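Local coordinates for cytochrome c6 (Synechococcus sp., PDB 4EIE), which binds heme c covalently and probably serves as a small electron carrier in photosynthesis, at residues I24-R27 against G28-L31; R34-K38 against N39-S43. All coordinates share one frame; numbering follows the deposited sequence. Where two conformers were deposited one is given.

The two contacts follow one another along the chain, contact 1 in the loop before helix 33-39 and contact 2 at the end of that helix, with centres about 13 Å apart. Both touch heme c on the side of its propionates. K29 of contact 1 reaches N39 of contact 2, NZ lying 2.9 Å from OD1 in a probable hydrogen bond, so a polar bridge joins the loop to the helix end. The chains also pack directly: L31 C lies 3.4 Å from M36 CG, and N30 OD1 3.7 Å from A35 CB. V25, R26, K29, N30 and L31 of contact 1 and A35, M36, N39 and Y41 of contact 2 line neighbouring parts of the heme pocket.

Contact 1: residues I24-R27 against G28-L31; sequences IVRR and GKNL. With NA (sodium ion), chain I; HEC (heme c), chain B.
R26 and K29 stand at the two ends of a type I beta turn, and the chain enters it through V25. There the backbone and the side chain serve different partners: V25 O binds a sodium ion at 2.4 Å, with two waters also on the metal, while CG1 packs 3.8 Å from the heme methyl CMD, a place suited to a small branched apolar group. R26 follows, its N and that of V25 both bonded to the side chain of N23. CG lies anti to the backbone N (chi1 -173°) and the chain stays extended to NE, a reach that brings NH1 to propionate atom O1D at 2.9 Å in a weak bond bent to 128°. R27 and G28 occupy the corner of the turn; R27 N donates to a water that also binds the sodium ion, and another water joins R27 O to N30 N. K29 N closes the turn on R26 O at 3.0 Å. The K29 side chain runs alongside that of R26, pointing the same way. Its CG lies 3.6 Å from R26 NE and its CE sits over one face of the guanidinium, toward the rim, while NZ goes on to N39. The lysine's positive charge would probably favour the nearby carboxylates. Beyond the turn N30 O lies 2.6 Å from propionate O2A, close enough that the acid probably holds a proton, and L31 lays CD2 3.4 Å from C3A of the porphyrin. The whole is a propionate-side wall of the heme pocket in a cytochrome c fold, in the loop after the heme-binding CXXCH motif.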
loop_
_atom_site.group_PDB
_atom_site.type_symbol
_atom_site.label_atom_id
_atom_site.label_comp_id
_atom_site.label_asym_id
_atom_site.label_seq_id
_atom_site.Cartn_x
_atom_site.Cartn_y
_atom_site.Cartn_z
ATOM N N ILE A 24 10.760 -3.678 -3.913
ATOM C CA ILE A 24 11.867 -4.236 -4.670
ATOM C C ILE A 24 12.084 -3.536 -5.983
ATOM O O ILE A 24 13.109 -3.793 -6.630
ATOM C CB ILE A 24 11.676 -5.760 -4.850
ATOM C CG1 ILE A 24 10.495 -6.126 -5.730
ATOM C CG2 ILE A 24 11.719 -6.472 -3.476
ATOM C CD1 ILE A 24 10.401 -7.606 -6.040
ATOM N N VAL A 25 11.126 -2.728 -6.409
ATOM C CA VAL A 25 11.171 -2.023 -7.683
ATOM C C VAL A 25 11.852 -0.679 -7.531
ATOM O O VAL A 25 12.769 -0.355 -8.275
ATOM C CB VAL A 25 9.754 -1.879 -8.243
ATOM C CG1 VAL A 25 9.796 -1.153 -9.621
ATOM C CG2 VAL A 25 9.098 -3.252 -8.377
ATOM N N ARG A 26 11.331 0.122 -6.612
ATOM C CA ARG A 26 11.764 1.509 -6.347
ATOM C C ARG A 26 12.169 1.530 -4.914
ATOM O O ARG A 26 11.367 1.704 -3.997
ATOM C CB ARG A 26 10.703 2.549 -6.667
ATOM C CG ARG A 26 11.208 3.937 -6.553
ATOM C CD ARG A 26 10.386 4.971 -7.250
ATOM N NE ARG A 26 10.980 6.285 -7.074
ATOM C CZ ARG A 26 10.582 7.388 -7.710
ATOM N NH1 ARG A 26 9.555 7.374 -8.561
ATOM N NH2 ARG A 26 11.224 8.523 -7.482
ATOM N N ARG A 27 13.453 1.384 -4.687
ATOM C CA ARG A 27 14.080 1.311 -3.412
ATOM C C ARG A 27 13.604 2.372 -2.437
ATOM O O ARG A 27 13.371 2.093 -1.246
ATOM C CB ARG A 27 15.632 1.433 -3.648
ATOM C CG ARG A 27 16.490 1.566 -2.457
ATOM C CD ARG A 27 16.369 0.297 -1.630
ATOM N NE ARG A 27 17.250 0.478 -0.462
ATOM C CZ ARG A 27 16.836 0.831 0.739
ATOM N NH1 ARG A 27 15.560 0.902 1.003
ATOM N NH2 ARG A 27 17.674 1.082 1.694
ATOM N N GLY A 28 13.529 3.610 -2.930
ATOM C CA GLY A 28 13.203 4.734 -2.089
ATOM C C GLY A 28 11.746 4.972 -1.816
ATOM O O GLY A 28 11.446 5.970 -1.137
ATOM N N LYS A 29 10.868 4.060 -2.197
ATOM C CA LYS A 29 9.463 4.257 -2.002
ATOM C C LYS A 29 8.848 3.016 -1.377
ATOM O O LYS A 29 7.897 2.475 -1.880
ATOM C CB LYS A 29 8.764 4.617 -3.284
ATOM C CG LYS A 29 9.246 5.895 -3.940
ATOM C CD LYS A 29 8.858 7.104 -3.255
ATOM C CE LYS A 29 9.333 8.395 -3.935
ATOM N NZ LYS A 29 8.262 9.364 -3.832
ATOM N N ASN A 30 9.353 2.642 -0.178
ATOM C CA ASN A 30 8.772 1.465 0.473
ATOM C C ASN A 30 7.633 1.833 1.434
ATOM O O ASN A 30 7.154 2.968 1.479
ATOM C CB ASN A 30 9.876 0.580 1.086
ATOM C CG ASN A 30 10.489 1.105 2.347
ATOM O OD1 ASN A 30 9.903 1.910 3.076
ATOM N ND2 ASN A 30 11.647 0.546 2.673
ATOM N N LEU A 31 7.112 0.819 2.115
ATOM C CA LEU A 31 5.938 0.962 2.951
ATOM C C LEU A 31 6.288 1.046 4.422
ATOM O O LEU A 31 5.410 0.936 5.269
ATOM C CB LEU A 31 4.925 -0.171 2.710
ATOM C CG LEU A 31 4.620 -0.506 1.260
ATOM C CD1 LEU A 31 3.459 -1.495 1.228
ATOM C CD2 LEU A 31 4.355 0.687 0.440
HETATM NA NA NA I . 15.144 -0.620 -8.477
HETATM FE FE HEC B . 2.978 -0.176 -4.588
HETATM C CHA HEC B . 4.552 2.778 -4.152
HETATM C CHB HEC B . 0.994 0.470 -1.892
HETATM C CHC HEC B . 1.145 -2.967 -5.250
HETATM C CHD HEC B . 5.181 -1.008 -7.002
HETATM N NA HEC B . 2.865 1.288 -3.265
HETATM C C1A HEC B . 3.633 2.428 -3.207
HETATM C C2A HEC B . 3.279 3.226 -2.075
HETATM C C3A HEC B . 2.259 2.582 -1.440
HETATM C C4A HEC B . 1.990 1.394 -2.197
HETATM C CMA HEC B . 1.496 3.010 -0.218
HETATM C CAA HEC B . 3.953 4.513 -1.666
HETATM C CBA HEC B . 5.224 4.225 -0.874
HETATM C CGA HEC B . 6.061 5.429 -0.557
HETATM O O1A HEC B . 5.873 6.511 -1.115
HETATM O O2A HEC B . 7.044 5.310 0.266
HETATM N NB HEC B . 1.379 -1.054 -3.779
HETATM C C1B HEC B . 0.709 -0.652 -2.665
HETATM C C2B HEC B . -0.400 -1.544 -2.380
HETATM C C3B HEC B . -0.414 -2.447 -3.375
HETATM C C4B HEC B . 0.727 -2.151 -4.226
HETATM C CMB HEC B . -1.285 -1.458 -1.191
HETATM C CAB HEC B . -1.359 -3.625 -3.634
HETATM C CBB HEC B . -2.761 -3.220 -3.891
HETATM N NC HEC B . 3.148 -1.674 -5.891
HETATM C C1C HEC B . 2.359 -2.779 -5.945
HETATM C C2C HEC B . 2.931 -3.763 -6.819
HETATM C C3C HEC B . 4.067 -3.239 -7.293
HETATM C C4C HEC B . 4.197 -1.909 -6.731
HETATM C CMC HEC B . 2.372 -5.167 -6.978
HETATM C CAC HEC B . 5.115 -3.869 -8.206
HETATM C CBC HEC B . 4.594 -4.329 -9.485
HETATM N ND HEC B . 4.540 0.710 -5.427
HETATM C C1D HEC B . 5.305 0.266 -6.486
HETATM C C2D HEC B . 6.177 1.250 -6.976
HETATM C C3D HEC B . 5.949 2.378 -6.201
HETATM C C4D HEC B . 4.981 2.010 -5.229
HETATM C CMD HEC B . 7.113 1.123 -8.140
HETATM C CAD HEC B . 6.570 3.736 -6.377
HETATM C CBD HEC B . 5.628 4.643 -7.162
HETATM C CGD HEC B . 6.334 5.946 -7.442
HETATM O O1D HEC B . 6.947 6.123 -8.492
HETATM O O2D HEC B . 6.406 6.790 -6.576
HETATM O O HOH W 1 15.776 -1.583 -6.390
HETATM O O HOH W 2 11.955 3.339 0.781
HETATM O O HOH W 3 15.431 1.361 -7.006
#

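Contact 2: residues R34-K38 against N39-S43. With HEC (heme c), chain B.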
loop_
_atom_site.group_PDB
_atom_site.type_symbol
_atom_site.label_atom_id
_atom_site.label_comp_id
_atom_site.label_asym_id
_atom_site.label_seq_id
_atom_site.Cartn_x
_atom_site.Cartn_y
_atom_site.Cartn_z
ATOM N N ARG A 34 9.603 5.468 7.597
ATOM C CA ARG A 34 10.321 6.632 7.109
ATOM C C ARG A 34 9.788 7.114 5.771
ATOM O O ARG A 34 9.436 8.274 5.598
ATOM C CB ARG A 34 11.804 6.338 7.014
ATOM C CG ARG A 34 12.618 7.535 6.584
ATOM C CD ARG A 34 14.006 7.175 6.129
ATOM N NE ARG A 34 14.029 6.424 4.883
ATOM C CZ ARG A 34 13.949 6.951 3.671
ATOM N NH1 ARG A 34 13.902 8.257 3.520
ATOM N NH2 ARG A 34 13.974 6.177 2.622
ATOM N N ALA A 35 9.828 6.229 4.772
ATOM C CA ALA A 35 9.437 6.643 3.434
ATOM C C ALA A 35 7.966 7.014 3.391
ATOM O O ALA A 35 7.570 7.962 2.709
ATOM C CB ALA A 35 9.723 5.533 2.445
ATOM N N MET A 36 7.105 6.270 4.106
ATOM C CA MET A 36 5.696 6.573 4.102
ATOM C C MET A 36 5.451 7.969 4.705
ATOM O O MET A 36 4.645 8.736 4.183
ATOM C CB MET A 36 4.934 5.504 4.855
ATOM C CG MET A 36 4.966 4.179 4.089
ATOM S SD MET A 36 3.845 4.094 2.677
ATOM C CE MET A 36 2.301 3.776 3.544
ATOM N N ALA A 37 6.086 8.286 5.814
ATOM C CA ALA A 37 5.946 9.594 6.441
ATOM C C ALA A 37 6.476 10.679 5.528
ATOM O O ALA A 37 5.836 11.734 5.350
ATOM C CB ALA A 37 6.575 9.638 7.774
ATOM N N LYS A 38 7.643 10.460 4.926
ATOM C CA LYS A 38 8.236 11.491 4.074
ATOM C C LYS A 38 7.290 11.831 2.931
ATOM O O LYS A 38 7.154 12.991 2.518
ATOM C CB LYS A 38 9.558 10.966 3.509
ATOM C CG LYS A 38 10.271 12.010 2.701
ATOM C CD LYS A 38 11.628 11.539 2.164
ATOM C CE LYS A 38 12.408 12.630 1.462
ATOM N NZ LYS A 38 11.917 12.962 0.138
ATOM N N ASN A 39 6.638 10.806 2.389
ATOM C CA ASN A 39 5.752 10.966 1.249
ATOM C C ASN A 39 4.309 11.247 1.618
ATOM O O ASN A 39 3.482 11.417 0.756
ATOM C CB ASN A 39 5.941 9.788 0.303
ATOM C CG ASN A 39 7.253 9.788 -0.374
ATOM O OD1 ASN A 39 7.455 10.550 -1.333
ATOM N ND2 ASN A 39 8.131 8.906 0.040
ATOM N N GLY A 40 4.005 11.317 2.903
ATOM C CA GLY A 40 2.670 11.681 3.350
ATOM C C GLY A 40 1.649 10.593 3.309
ATOM O O GLY A 40 0.432 10.868 3.427
ATOM N N TYR A 41 2.055 9.329 3.174
ATOM C CA TYR A 41 1.114 8.207 3.196
ATOM C C TYR A 41 0.891 7.795 4.639
ATOM O O TYR A 41 1.313 6.753 5.135
ATOM C CB TYR A 41 1.696 7.043 2.372
ATOM C CG TYR A 41 1.745 7.373 0.914
ATOM C CD1 TYR A 41 0.572 7.464 0.188
ATOM C CD2 TYR A 41 2.928 7.639 0.236
ATOM C CE1 TYR A 41 0.575 7.785 -1.149
ATOM C CE2 TYR A 41 2.927 8.009 -1.085
ATOM C CZ TYR A 41 1.748 8.107 -1.765
ATOM O OH TYR A 41 1.751 8.477 -3.082
ATOM N N THR A 42 0.135 8.658 5.321
ATOM C CA THR A 42 -0.077 8.615 6.754
ATOM C C THR A 42 -1.581 8.663 7.083
ATOM O O THR A 42 -1.961 8.862 8.235
ATOM C CB THR A 42 0.661 9.738 7.440
ATOM O OG1 THR A 42 0.154 10.965 6.898
ATOM C CG2 THR A 42 2.138 9.656 7.259
ATOM N N SER A 43 -2.419 8.377 6.083
ATOM C CA SER A 43 -3.856 8.261 6.230
ATOM C C SER A 43 -4.343 7.175 5.305
ATOM O O SER A 43 -3.724 6.849 4.306
ATOM C CB SER A 43 -4.561 9.565 5.915
ATOM O OG SER A 43 -4.461 9.809 4.515
HETATM FE FE HEC B . 2.978 -0.176 -4.588
HETATM C CHA HEC B . 4.552 2.778 -4.152
HETATM C CHB HEC B . 0.994 0.470 -1.892
HETATM C CHC HEC B . 1.145 -2.967 -5.250
HETATM C CHD HEC B . 5.181 -1.008 -7.002
HETATM N NA HEC B . 2.865 1.288 -3.265
HETATM C C1A HEC B . 3.633 2.428 -3.207
HETATM C C2A HEC B . 3.279 3.226 -2.075
HETATM C C3A HEC B . 2.259 2.582 -1.440
HETATM C C4A HEC B . 1.990 1.394 -2.197
HETATM C CMA HEC B . 1.496 3.010 -0.218
HETATM C CAA HEC B . 3.953 4.513 -1.666
HETATM C CBA HEC B . 5.224 4.225 -0.874
HETATM C CGA HEC B . 6.061 5.429 -0.557
HETATM O O1A HEC B . 5.873 6.511 -1.115
HETATM O O2A HEC B . 7.044 5.310 0.266
HETATM N NB HEC B . 1.379 -1.054 -3.779
HETATM C C1B HEC B . 0.709 -0.652 -2.665
HETATM C C2B HEC B . -0.400 -1.544 -2.380
HETATM C C3B HEC B . -0.414 -2.447 -3.375
HETATM C C4B HEC B . 0.727 -2.151 -4.226
HETATM C CMB HEC B . -1.285 -1.458 -1.191
HETATM C CAB HEC B . -1.359 -3.625 -3.634
HETATM C CBB HEC B . -2.761 -3.220 -3.891
HETATM N NC HEC B . 3.148 -1.674 -5.891
HETATM C C1C HEC B . 2.359 -2.779 -5.945
HETATM C C2C HEC B . 2.931 -3.763 -6.819
HETATM C C3C HEC B . 4.067 -3.239 -7.293
HETATM C C4C HEC B . 4.197 -1.909 -6.731
HETATM C CMC HEC B . 2.372 -5.167 -6.978
HETATM C CAC HEC B . 5.115 -3.869 -8.206
HETATM C CBC HEC B . 4.594 -4.329 -9.485
HETATM N ND HEC B . 4.540 0.710 -5.427
HETATM C C1D HEC B . 5.305 0.266 -6.486
HETATM C C2D HEC B . 6.177 1.250 -6.976
HETATM C C3D HEC B . 5.949 2.378 -6.201
HETATM C C4D HEC B . 4.981 2.010 -5.229
HETATM C CMD HEC B . 7.113 1.123 -8.140
HETATM C CAD HEC B . 6.570 3.736 -6.377
HETATM C CBD HEC B . 5.628 4.643 -7.162
HETATM C CGD HEC B . 6.334 5.946 -7.442
HETATM O O1D HEC B . 6.947 6.123 -8.492
HETATM O O2D HEC B . 6.406 6.790 -6.576
HETATM O O HOH W 4 11.278 9.837 -0.988
HETATM O O HOH W 5 10.052 12.305 -1.849
#
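M36 is folded back on itself by bends at chi2 and chi3 (-79°), which carry its methyl onto Y41; N39 has CG anti to its carbonyl carbon (chi1 -69°), a setting that turns its amide back toward A35. Both belong to the C-terminal end of helix 33-39, closed by a Schellman motif. G40 leaves the helix with positive phi, a conformation that favours glycine, and two backbone bonds return to the last turn: Y41 N to M36 O at 2.8 Å and G40 N to A37 O at 3.1 Å. A35 O is gripped twice by N39, whose backbone N and ND2 approach from opposite faces of the carbonyl plane; the ND2 bond, 2.9 Å long, has an N-H...O angle of 154°. In the conformers described for N39 and Y41, asparagine thus supplies a side-chain donor to a carbonyl near the helix end, while its OD1 accepts from K29 NZ and from a water that also accepts from K38 NZ. M36 and Y41 cross at about a right angle. CE touches Y41 CB at 3.5 Å, and SD lies obliquely off the ring, 5.2 Å from its centroid, as a Met-aromatic contact. The flexible thioether suits this buried place, where it also meets I47, V77 and S81 of the neighbouring helices. T42 lays CG2 against A37 CA. S43 then becomes the N-cap of helix 44-53, its hydroxyl bonded to A46 N. In its described conformer the Y41 ring turns one face to propionate carbon CAA of the heme, and its CE2 lies 3.3 Å from propionate atom O1A.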